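Local coordinates for ATP-dependent DNA helicase uvsW (Enterobacteria phage T4, PDB 1RIF), which couples ATP hydrolysis to the 3'-5' unwinding of duplex DNA and drives branch migration of Holliday junctions in recombination-dependent repair of the phage genome, at residues 95-98 with 99-102; 67-70 with 71-74. The protein carries 1 engineered substitution. All coordinates share one frame; numbering follows the deposited sequence.

Interaction 1: 95-98 with 99-102; sequences DFDE and WLSK
Trp99, Leu100 and Ser101 each send their backbone N back four residues, to the O atoms of Asp95, Phe96 and Asp97, so 95-98 continues into 99-101 as helix 93-101. Of these bonds, Leu100 N to Phe96 O is 2.9 Å long with an N-H...O angle of 159°. Near the C-terminal end Ser101 N also makes a weak bond to Glu98 O, and Ser101 OG donates to that same oxygen at 2.7 Å. The serine hydroxyl can reach back there because chi1 (63°) sets OG between its own backbone N and carbonyl carbon.

On the buried side, the Phe96 ring meets Trp99 and Leu100 of the next turn, both on the same side of its plane. Leu100 CG sits over that face, 4.1 Å from the Phe96 ring centroid in a CH-pi contact, while Leu100 CD1 packs 3.4 Å from Phe96 CE2. The Trp99 six-membered ring is tilted 28° from the Phe96 plane but slid well aside, its centroid 5.8 Å away, so CE3 meets Phe96 CE1 with little overlap. The Phe96 cluster packs on Val122, Phe123 and Leu126 of helix 116-128. Trp99 NE1 and Lys102 NZ share Glu154 OE1, by a hydrogen bond and a salt bridge, which ties this end of the helix to helix 141-155.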
ATOM      1  N   ASP A  95     -16.807 -16.048   8.135  1.00 25.07           N
ATOM      2  CA  ASP A  95     -17.546 -14.797   8.153  1.00 25.87           C
ATOM      3  C   ASP A  95     -17.281 -13.979   6.899  1.00 25.31           C
ATOM      4  O   ASP A  95     -18.122 -13.171   6.486  1.00 25.27           O
ATOM      5  CB  ASP A  95     -17.225 -13.996   9.414  1.00 27.77           C
ATOM      6  CG  ASP A  95     -17.779 -14.654  10.672  1.00 31.33           C
ATOM      7  OD1 ASP A  95     -18.948 -15.103  10.652  1.00 32.11           O
ATOM      8  OD2 ASP A  95     -17.052 -14.722  11.683  1.00 32.76           O
ATOM      9  N   PHE A  96     -16.123 -14.192   6.283  1.00 22.95           N
ATOM     10  CA  PHE A  96     -15.806 -13.474   5.062  1.00 22.19           C
ATOM     11  C   PHE A  96     -16.760 -13.961   3.989  1.00 22.53           C
ATOM     12  O   PHE A  96     -17.362 -13.166   3.273  1.00 23.80           O
ATOM     13  CB  PHE A  96     -14.372 -13.752   4.608  1.00 19.72           C
ATOM     14  CG  PHE A  96     -14.034 -13.147   3.273  1.00 16.43           C
ATOM     15  CD1 PHE A  96     -14.049 -11.771   3.093  1.00 17.21           C
ATOM     16  CD2 PHE A  96     -13.695 -13.955   2.197  1.00 16.67           C
ATOM     17  CE1 PHE A  96     -13.731 -11.204   1.859  1.00 16.20           C
ATOM     18  CE2 PHE A  96     -13.375 -13.397   0.960  1.00 17.44           C
ATOM     19  CZ  PHE A  96     -13.393 -12.017   0.794  1.00 16.79           C
ATOM     20  N   ASP A  97     -16.900 -15.278   3.876  1.00 23.84           N
ATOM     21  CA  ASP A  97     -17.787 -15.832   2.869  1.00 24.41           C
ATOM     22  C   ASP A  97     -19.221 -15.400   3.119  1.00 24.80           C
ATOM     23  O   ASP A  97     -19.960 -15.133   2.170  1.00 24.91           O
ATOM     24  CB  ASP A  97     -17.664 -17.352   2.818  1.00 25.59           C
ATOM     25  CG  ASP A  97     -16.303 -17.807   2.315  1.00 26.91           C
ATOM     26  OD1 ASP A  97     -15.742 -17.162   1.394  1.00 26.81           O
ATOM     27  OD2 ASP A  97     -15.799 -18.824   2.834  1.00 28.06           O
ATOM     28  N   GLU A  98     -19.607 -15.318   4.393  1.00 26.05           N
ATOM     29  CA  GLU A  98     -20.949 -14.864   4.762  1.00 28.71           C
ATOM     30  C   GLU A  98     -21.129 -13.429   4.255  1.00 27.37           C
ATOM     31  O   GLU A  98     -22.152 -13.090   3.655  1.00 27.48           O
ATOM     32  CB  GLU A  98     -21.115 -14.886   6.279  1.00 32.46           C
ATOM     33  CG  GLU A  98     -22.110 -15.912   6.790  1.00 40.55           C
ATOM     34  CD  GLU A  98     -21.758 -16.404   8.199  1.00 44.61           C
ATOM     35  OE1 GLU A  98     -21.669 -15.564   9.129  1.00 45.76           O
ATOM     36  OE2 GLU A  98     -21.565 -17.635   8.372  1.00 45.48           O
ATOM     37  N   TRP A  99     -20.125 -12.593   4.504  1.00 24.33           N
ATOM     38  CA  TRP A  99     -20.154 -11.205   4.064  1.00 22.35           C
ATOM     39  C   TRP A  99     -20.289 -11.126   2.542  1.00 23.52           C
ATOM     40  O   TRP A  99     -21.077 -10.336   2.021  1.00 22.87           O
ATOM     41  CB  TRP A  99     -18.879 -10.493   4.505  1.00 20.21           C
ATOM     42  CG  TRP A  99     -18.752  -9.087   3.993  1.00 17.49           C
ATOM     43  CD1 TRP A  99     -19.433  -7.988   4.427  1.00 16.75           C
ATOM     44  CD2 TRP A  99     -17.888  -8.637   2.941  1.00 16.91           C
ATOM     45  NE1 TRP A  99     -19.046  -6.874   3.711  1.00 16.14           N
ATOM     46  CE2 TRP A  99     -18.100  -7.246   2.792  1.00 16.36           C
ATOM     47  CE3 TRP A  99     -16.954  -9.275   2.106  1.00 14.89           C
ATOM     48  CZ2 TRP A  99     -17.412  -6.480   1.842  1.00 15.30           C
ATOM     49  CZ3 TRP A  99     -16.272  -8.511   1.162  1.00 14.79           C
ATOM     50  CH2 TRP A  99     -16.504  -7.129   1.038  1.00 13.41           C
ATOM     51  N   LEU A 100     -19.522 -11.950   1.833  1.00 21.92           N
ATOM     52  CA  LEU A 100     -19.563 -11.966   0.373  1.00 21.15           C
ATOM     53  C   LEU A 100     -20.917 -12.376  -0.194  1.00 22.09           C
ATOM     54  O   LEU A 100     -21.329 -11.892  -1.245  1.00 22.31           O
ATOM     55  CB  LEU A 100     -18.508 -12.922  -0.185  1.00 19.60           C
ATOM     56  CG  LEU A 100     -17.048 -12.480  -0.304  1.00 17.81           C
ATOM     57  CD1 LEU A 100     -16.231 -13.654  -0.826  1.00 16.76           C
ATOM     58  CD2 LEU A 100     -16.932 -11.265  -1.237  1.00 16.56           C
ATOM     59  N   SER A 101     -21.606 -13.278   0.495  1.00 23.35           N
ATOM     60  CA  SER A 101     -22.890 -13.758   0.009  1.00 24.53           C
ATOM     61  C   SER A 101     -24.023 -12.751   0.148  1.00 24.06           C
ATOM     62  O   SER A 101     -25.085 -12.951  -0.424  1.00 25.67           O
ATOM     63  CB  SER A 101     -23.267 -15.071   0.702  1.00 24.75           C
ATOM     64  OG  SER A 101     -23.438 -14.879   2.093  1.00 28.22           O
ATOM     65  N   LYS A 102     -23.809 -11.671   0.891  1.00 24.13           N
ATOM     66  CA  LYS A 102     -24.854 -10.660   1.052  1.00 25.46           C
ATOM     67  C   LYS A 102     -24.731  -9.564  -0.006  1.00 24.64           C
ATOM     68  O   LYS A 102     -25.613  -8.717  -0.156  1.00 24.16           O
ATOM     69  CB  LYS A 102     -24.798 -10.045   2.458  1.00 25.55           C
ATOM     70  CG  LYS A 102     -23.655  -9.072   2.713  1.00 28.43           C
ATOM     71  CD  LYS A 102     -24.105  -7.639   2.515  1.00 29.19           C
ATOM     72  CE  LYS A 102     -22.986  -6.645   2.817  1.00 29.85           C
ATOM     73  NZ  LYS A 102     -22.609  -6.639   4.250  1.00 29.14           N
TER

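Interaction 2: 67-70 with 71-74; sequences QIKK and FCDN
Helix 68-74, in the N-terminal part of UvsW, brings Lys69 beside Cys72 and Asp73 one turn further on. The Lys69 chain starts with CG opposite its backbone N (chi1 -173°), then bends at chi2 and again at chi4, which carries its end over toward the aspartate. Lys69 CE lies 3.2 Å from Asp73 OD1, closer than the amine itself: Lys69 NZ is 3.8 Å from Asp73 OD1, a long salt bridge. Both residues are exposed, so this i to i+4 pairing probably adds only modestly to the helix. The aliphatic part of the lysine also runs past the Cys72 thiol, though the position of the sulfur is uncertain in the model. A gold ion is bound about 3 Å from the Cys72 side chain, and Tyr77 touches this cysteine too.

The helix stands next to the mixed four-stranded sheet of the N-terminal region, leading from strand 59-61 toward edge strand 79-81. Its backbone follows the alpha pattern: Cys72 N donates to Ile68 O at 3.0 Å with an N-H...O angle of 165°, and Asn74 N to Lys70 O at 3.2 Å. Phe71 CB comes within 3.2 Å of Ile68 O, while its ring leads away from the preceding turn. There it stacks with Phe75 and meets Phe28, with Glu24 and Leu25 of helix 19-28 also against it. Ile68 is buried against Phe29 in the loop after that helix.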
ATOM      1  N   GLN A  67      11.182  -8.577   7.401  1.00 32.60           N
ATOM      2  CA  GLN A  67      12.560  -8.759   6.947  1.00 32.53           C
ATOM      3  C   GLN A  67      13.590  -8.637   8.066  1.00 30.98           C
ATOM      4  O   GLN A  67      14.719  -9.095   7.919  1.00 30.79           O
ATOM      5  CB  GLN A  67      12.889  -7.717   5.887  1.00 35.92           C
ATOM      6  CG  GLN A  67      11.915  -7.682   4.742  1.00 40.32           C
ATOM      7  CD  GLN A  67      12.123  -8.825   3.785  1.00 43.95           C
ATOM      8  OE1 GLN A  67      12.026  -9.995   4.165  1.00 45.61           O
ATOM      9  NE2 GLN A  67      12.418  -8.495   2.531  1.00 45.14           N
ATOM     10  N   ILE A  68      13.209  -8.008   9.174  1.00 30.18           N
ATOM     11  CA  ILE A  68      14.135  -7.829  10.281  1.00 29.77           C
ATOM     12  C   ILE A  68      14.553  -9.174  10.866  1.00 30.46           C
ATOM     13  O   ILE A  68      15.620  -9.292  11.469  1.00 30.02           O
ATOM     14  CB  ILE A  68      13.522  -6.945  11.393  1.00 30.03           C
ATOM     15  CG1 ILE A  68      13.179  -5.565  10.837  1.00 29.16           C
ATOM     16  CG2 ILE A  68      14.522  -6.761  12.528  1.00 30.61           C
ATOM     17  CD1 ILE A  68      12.444  -4.681  11.824  1.00 29.41           C
ATOM     18  N   LYS A  69      13.718 -10.192  10.679  1.00 30.87           N
ATOM     19  CA  LYS A  69      14.033 -11.520  11.192  1.00 32.01           C
ATOM     20  C   LYS A  69      15.241 -12.094  10.445  1.00 31.55           C
ATOM     21  O   LYS A  69      16.025 -12.847  11.015  1.00 29.76           O
ATOM     22  CB  LYS A  69      12.825 -12.452  11.051  1.00 33.12           C
ATOM     23  CG  LYS A  69      13.021 -13.808  11.721  1.00 36.59           C
ATOM     24  CD  LYS A  69      13.244 -13.669  13.228  1.00 38.09           C
ATOM     25  CE  LYS A  69      13.869 -14.926  13.830  1.00 39.03           C
ATOM     26  NZ  LYS A  69      13.105 -16.155  13.480  1.00 38.62           N
ATOM     27  N   LYS A  70      15.384 -11.732   9.170  1.00 34.00           N
ATOM     28  CA  LYS A  70      16.515 -12.186   8.359  1.00 35.41           C
ATOM     29  C   LYS A  70      17.765 -11.638   9.035  1.00 37.36           C
ATOM     30  O   LYS A  70      18.749 -12.347   9.251  1.00 38.05           O
ATOM     31  CB  LYS A  70      16.450 -11.594   6.952  1.00 37.37           C
ATOM     32  CG  LYS A  70      15.075 -11.586   6.307  1.00 41.71           C
ATOM     33  CD  LYS A  70      14.732 -12.916   5.650  1.00 43.74           C
ATOM     34  CE  LYS A  70      13.434 -12.803   4.845  1.00 44.11           C
ATOM     35  NZ  LYS A  70      13.172 -14.006   3.998  1.00 44.47           N
ATOM     36  N   PHE A  71      17.703 -10.350   9.358  1.00 37.96           N
ATOM     37  CA  PHE A  71      18.789  -9.630  10.008  1.00 38.52           C
ATOM     38  C   PHE A  71      19.201 -10.311  11.311  1.00 39.98           C
ATOM     39  O   PHE A  71      20.297 -10.856  11.415  1.00 40.50           O
ATOM     40  CB  PHE A  71      18.344  -8.193  10.298  1.00 37.54           C
ATOM     41  CG  PHE A  71      19.395  -7.352  10.957  1.00 37.08           C
ATOM     42  CD1 PHE A  71      20.413  -6.774  10.208  1.00 36.46           C
ATOM     43  CD2 PHE A  71      19.377  -7.148  12.335  1.00 36.36           C
ATOM     44  CE1 PHE A  71      21.396  -6.006  10.823  1.00 36.55           C
ATOM     45  CE2 PHE A  71      20.355  -6.384  12.956  1.00 35.29           C
ATOM     46  CZ  PHE A  71      21.365  -5.813  12.200  1.00 35.60           C
ATOM     47  N   CYS A  72      18.313 -10.272  12.299  1.00 41.25           N
ATOM     48  CA  CYS A  72      18.562 -10.865  13.606  1.00 42.89           C
ATOM     49  C   CYS A  72      19.122 -12.296  13.551  1.00 42.68           C
ATOM     50  O   CYS A  72      19.886 -12.691  14.430  1.00 42.49           O
ATOM     51  CB  CYS A  72      17.273 -10.869  14.410  1.00 45.49           C
ATOM     52  SG  CYS A  72      16.070 -12.025  13.706  1.00 56.13           S
ATOM     53  N   ASP A  73      18.732 -13.081  12.549  1.00 42.12           N
ATOM     54  CA  ASP A  73      19.246 -14.449  12.424  1.00 43.14           C
ATOM     55  C   ASP A  73      20.727 -14.401  12.071  1.00 43.39           C
ATOM     56  O   ASP A  73      21.536 -15.158  12.610  1.00 44.17           O
ATOM     57  CB  ASP A  73      18.522 -15.236  11.324  1.00 43.18           C
ATOM     58  CG  ASP A  73      17.098 -15.603  11.696  1.00 42.97           C
ATOM     59  OD1 ASP A  73      16.823 -15.801  12.901  1.00 43.54           O
ATOM     60  OD2 ASP A  73      16.261 -15.711  10.776  1.00 43.28           O
ATOM     61  N   ASN A  74      21.062 -13.501  11.152  1.00 44.07           N
ATOM     62  CA  ASN A  74      22.430 -13.300  10.680  1.00 43.68           C
ATOM     63  C   ASN A  74      23.390 -12.817  11.781  1.00 43.42           C
ATOM     64  O   ASN A  74      24.481 -13.370  11.954  1.00 43.33           O
ATOM     65  CB  ASN A  74      22.410 -12.286   9.534  1.00 44.00           C
ATOM     66  CG  ASN A  74      23.791 -11.938   9.033  1.00 44.52           C
ATOM     67  OD1 ASN A  74      24.017 -10.835   8.527  1.00 45.02           O
ATOM     68  ND2 ASN A  74      24.722 -12.878   9.152  1.00 44.06           N
TER

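This chain holds the N-terminal domain and the helicase ATP-binding domain of a longer protein. From the N terminus it reaches interaction 2 first, on helix 68-74, then passes strand 79-81 at the edge of the mixed sheet before entering helix 93-101 and interaction 1. Each contact joins adjoining segments within a single helix and closes no long loop; the two lie in series, neither nested nor crossed. The centres of interactions 1 and 2 are about 38 Å apart. Interaction 2 faces helix 19-28. Interaction 1, by contrast, rests on helix 116-128 and reaches helix 141-155 through Glu154, on the flank of the seven-stranded parallel sheet of the ATP-binding domain.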